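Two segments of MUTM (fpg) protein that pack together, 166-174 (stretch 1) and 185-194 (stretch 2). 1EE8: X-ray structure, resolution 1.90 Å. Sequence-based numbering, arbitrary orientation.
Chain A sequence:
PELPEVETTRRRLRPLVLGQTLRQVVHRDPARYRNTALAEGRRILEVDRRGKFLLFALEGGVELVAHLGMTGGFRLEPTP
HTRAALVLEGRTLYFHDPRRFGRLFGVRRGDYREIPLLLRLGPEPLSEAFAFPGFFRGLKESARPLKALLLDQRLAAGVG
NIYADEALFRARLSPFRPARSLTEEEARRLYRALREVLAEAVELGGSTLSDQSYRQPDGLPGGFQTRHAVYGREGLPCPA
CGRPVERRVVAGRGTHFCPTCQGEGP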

# COMPACT_ATOMS: atom_id res chain seq x y z
N GLU A 166 -21.87 15.83 30.22
CA GLU A 166 -22.05 15.08 31.46
C GLU A 166 -21.01 15.42 32.53
O GLU A 166 -21.33 15.47 33.71
CB GLU A 166 -22.04 13.57 31.17
CG GLU A 166 -23.27 13.07 30.41
CD GLU A 166 -24.57 13.30 31.17
OE1 GLU A 166 -25.46 13.98 30.62
OE2 GLU A 166 -24.71 12.79 32.31
N ALA A 167 -19.78 15.66 32.13
CA ALA A 167 -18.74 15.98 33.10
C ALA A 167 -19.02 17.34 33.73
O ALA A 167 -18.88 17.52 34.94
CB ALA A 167 -17.36 15.98 32.42
N LEU A 168 -19.42 18.29 32.89
CA LEU A 168 -19.72 19.63 33.35
C LEU A 168 -20.88 19.64 34.34
O LEU A 168 -20.88 20.40 35.31
CB LEU A 168 -20.03 20.53 32.14
CG LEU A 168 -18.79 20.86 31.31
CD1 LEU A 168 -19.18 21.45 29.96
CD2 LEU A 168 -17.91 21.84 32.11
N PHE A 169 -21.87 18.79 34.10
CA PHE A 169 -23.00 18.72 35.02
C PHE A 169 -22.55 18.09 36.33
O PHE A 169 -22.90 18.56 37.41
CB PHE A 169 -24.14 17.86 34.48
CG PHE A 169 -25.22 17.63 35.49
CD1 PHE A 169 -26.15 18.63 35.76
CD2 PHE A 169 -25.27 16.45 36.23
CE1 PHE A 169 -27.11 18.45 36.76
CE2 PHE A 169 -26.22 16.27 37.23
CZ PHE A 169 -27.14 17.27 37.49
N ARG A 170 -21.80 17.01 36.22
CA ARG A 170 -21.36 16.35 37.43
C ARG A 170 -20.55 17.31 38.30
O ARG A 170 -20.67 17.30 39.52
CB ARG A 170 -20.55 15.10 37.10
CG ARG A 170 -20.26 14.28 38.34
CD ARG A 170 -19.77 12.89 38.03
NE ARG A 170 -20.77 12.09 37.31
CZ ARG A 170 -20.66 10.78 37.12
NH1 ARG A 170 -21.59 10.11 36.46
NH2 ARG A 170 -19.60 10.14 37.61
N ALA A 171 -19.75 18.16 37.66
CA ALA A 171 -18.91 19.13 38.36
C ALA A 171 -19.66 20.42 38.68
O ALA A 171 -19.11 21.33 39.29
CB ALA A 171 -17.67 19.45 37.52
N ARG A 172 -20.92 20.49 38.25
CA ARG A 172 -21.76 21.67 38.48
C ARG A 172 -21.11 22.96 37.99
O ARG A 172 -21.03 23.95 38.72
CB ARG A 172 -22.10 21.78 39.97
CG ARG A 172 -22.84 20.56 40.53
CD ARG A 172 -24.21 20.39 39.89
NE ARG A 172 -25.05 19.46 40.65
CZ ARG A 172 -24.96 18.13 40.60
NH1 ARG A 172 -24.06 17.54 39.82
NH2 ARG A 172 -25.77 17.39 41.35
N LEU A 173 -20.66 22.95 36.74
CA LEU A 173 -20.01 24.12 36.15
C LEU A 173 -20.69 24.53 34.85
O LEU A 173 -21.18 23.69 34.09
CB LEU A 173 -18.53 23.82 35.88
CG LEU A 173 -17.66 23.59 37.11
CD1 LEU A 173 -16.25 23.19 36.68
CD2 LEU A 173 -17.63 24.86 37.96
N SER A 174 -20.71 25.83 34.59
CA SER A 174 -21.32 26.33 33.37
C SER A 174 -20.48 25.97 32.16
O SER A 174 -19.27 26.18 32.14
CB SER A 174 -21.48 27.84 33.43
OG SER A 174 -21.88 28.32 32.17
N GLU A 185 -10.25 25.30 42.48
CA GLU A 185 -11.15 24.35 43.10
C GLU A 185 -12.18 23.91 42.06
O GLU A 185 -12.57 22.75 42.00
CB GLU A 185 -11.83 24.99 44.31
CG GLU A 185 -12.69 24.06 45.13
CD GLU A 185 -14.02 23.78 44.47
OE1 GLU A 185 -14.67 24.75 44.02
OE2 GLU A 185 -14.42 22.60 44.42
N GLU A 186 -12.63 24.86 41.24
CA GLU A 186 -13.59 24.54 40.20
C GLU A 186 -12.93 23.63 39.17
O GLU A 186 -13.53 22.65 38.72
CB GLU A 186 -14.11 25.84 39.56
CG GLU A 186 -15.12 26.57 40.43
CD GLU A 186 -15.61 27.88 39.84
OE1 GLU A 186 -16.77 28.25 40.12
OE2 GLU A 186 -14.84 28.55 39.11
N ALA A 187 -11.68 23.92 38.84
CA ALA A 187 -10.93 23.12 37.88
C ALA A 187 -10.72 21.71 38.40
O ALA A 187 -10.77 20.75 37.64
CB ALA A 187 -9.59 23.77 37.57
N ARG A 188 -10.47 21.58 39.70
CA ARG A 188 -10.28 20.25 40.27
C ARG A 188 -11.57 19.42 40.20
O ARG A 188 -11.52 18.20 40.03
CB ARG A 188 -9.80 20.34 41.73
CG ARG A 188 -8.30 20.62 41.88
CD ARG A 188 -7.72 20.00 43.16
NE ARG A 188 -6.27 20.17 43.27
CZ ARG A 188 -5.66 21.32 43.54
NH1 ARG A 188 -6.38 22.42 43.74
NH2 ARG A 188 -4.34 21.38 43.61
N ARG A 189 -12.72 20.07 40.33
CA ARG A 189 -13.99 19.35 40.25
C ARG A 189 -14.21 18.83 38.83
O ARG A 189 -14.61 17.68 38.63
CB ARG A 189 -15.17 20.25 40.63
CG ARG A 189 -15.29 20.55 42.10
CD ARG A 189 -16.75 20.60 42.52
NE ARG A 189 -17.52 21.60 41.78
CZ ARG A 189 -17.46 22.91 42.02
NH1 ARG A 189 -18.20 23.74 41.29
NH2 ARG A 189 -16.67 23.38 42.98
N LEU A 190 -13.93 19.68 37.85
CA LEU A 190 -14.09 19.32 36.45
C LEU A 190 -13.11 18.20 36.08
O LEU A 190 -13.44 17.29 35.31
CB LEU A 190 -13.86 20.54 35.57
CG LEU A 190 -14.09 20.36 34.06
CD1 LEU A 190 -15.43 19.69 33.82
CD2 LEU A 190 -14.02 21.71 33.37
N TYR A 191 -11.91 18.26 36.65
CA TYR A 191 -10.87 17.26 36.41
C TYR A 191 -11.34 15.90 36.89
O TYR A 191 -11.24 14.90 36.18
CB TYR A 191 -9.59 17.64 37.15
CG TYR A 191 -8.48 16.60 37.08
CD1 TYR A 191 -7.68 16.48 35.95
CD2 TYR A 191 -8.24 15.74 38.15
CE1 TYR A 191 -6.66 15.52 35.88
CE2 TYR A 191 -7.23 14.79 38.10
CZ TYR A 191 -6.44 14.68 36.96
OH TYR A 191 -5.43 13.75 36.91
N ARG A 192 -11.86 15.86 38.11
CA ARG A 192 -12.34 14.63 38.72
C ARG A 192 -13.61 14.10 38.04
O ARG A 192 -13.74 12.90 37.77
CB ARG A 192 -12.59 14.88 40.21
CG ARG A 192 -13.04 13.67 41.00
CD ARG A 192 -13.19 14.04 42.47
NE ARG A 192 -13.98 13.06 43.21
CZ ARG A 192 -14.30 13.19 44.50
NH1 ARG A 192 -13.90 14.25 45.18
NH2 ARG A 192 -15.02 12.25 45.10
N ALA A 193 -14.55 15.00 37.78
CA ALA A 193 -15.81 14.61 37.14
C ALA A 193 -15.56 14.01 35.76
O ALA A 193 -16.14 12.98 35.39
CB ALA A 193 -16.72 15.82 37.02
N LEU A 194 -14.70 14.66 34.99
CA LEU A 194 -14.38 14.19 33.65
C LEU A 194 -13.84 12.76 33.67
O LEU A 194 -14.26 11.92 32.88
CB LEU A 194 -13.35 15.13 33.02
CG LEU A 194 -13.07 15.00 31.52
CD1 LEU A 194 -14.38 15.01 30.74
CD2 LEU A 194 -12.19 16.16 31.09

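The end of one helix (166-170) and the turn that follows it pack against a second helix (185-194); the axes approach to 8.1 Å and run at 129° to one another, burying 472 Å² summed over both sides. Glu166 opens stretch 1 without touching stretch 2; its carboxylate is hydrogen-bonded elsewhere in the structure. Ala167 makes the first contact. Its CA lies 4.7 Å from Leu194 CA, a close backbone approach that suits a residue whose side chain is a single methyl. That methyl points toward stretch 2, with Ala167 CB 3.6 Å from Leu194 CD1, while Ala167 O lies 3.4 Å from Ala193 CB, still accepting its helical bond from Ala171 N. Leu168 starts away from the partner, but its m,t side chain brings the end back, so that Leu168 CD2 meets Leu190 CD1 at 3.7 Å. Leu190, with chi1 t and chi2 p, starts sideways and its end also comes nearer. Arg170 contributes the aliphatic base of its side chain, with Arg170 CB 3.9 Å from Ala193 CB, and its guanidinium is bonded elsewhere in the structure.

Ala171 is where packing and polar bonding meet. Its methyl sits against the helix backbone, Ala171 CB to Leu190 CA being 3.7 Å, and touches a second small side chain, Ala171 CB to Ala193 CB being 3.8 Å. Its carbonyl receives two hydrogen bonds from one guanidinium: Arg189 NE to Ala171 O at 3.0 Å and Arg189 NH1 to Ala171 O at 3.3 Å. The oxygen lies at the guanidinium edge, near its plane, where both N-H groups can reach it. On the same group, Arg189 NH2 forms a salt bridge with Glu185, 2.6 Å from Glu185 OE1, tying the arginine to its own helix as well.

Arg172, with positive phi (54°), turns the chain out of the helix in a Schellman motif: Arg172 N bonds back to Phe169 O (2.9 Å) and Leu173 N to Leu168 O (2.9 Å). Its side chain leaves sideways and its end leads away from stretch 2; Arg172 NH1 also donates to Phe169 O, at 2.9 Å. After this turn Leu173 points toward stretch 2 and has 76 Å² covered by it. Leu173 CD1 packs 3.7 Å from Leu190 CB and 3.4 Å from Glu186 O; Leu173 CD2 lies 3.9 Å from Glu186 CG, the aliphatic part of that side chain, and 3.6 Å from Arg189 NH1. Ser174 is beyond reach.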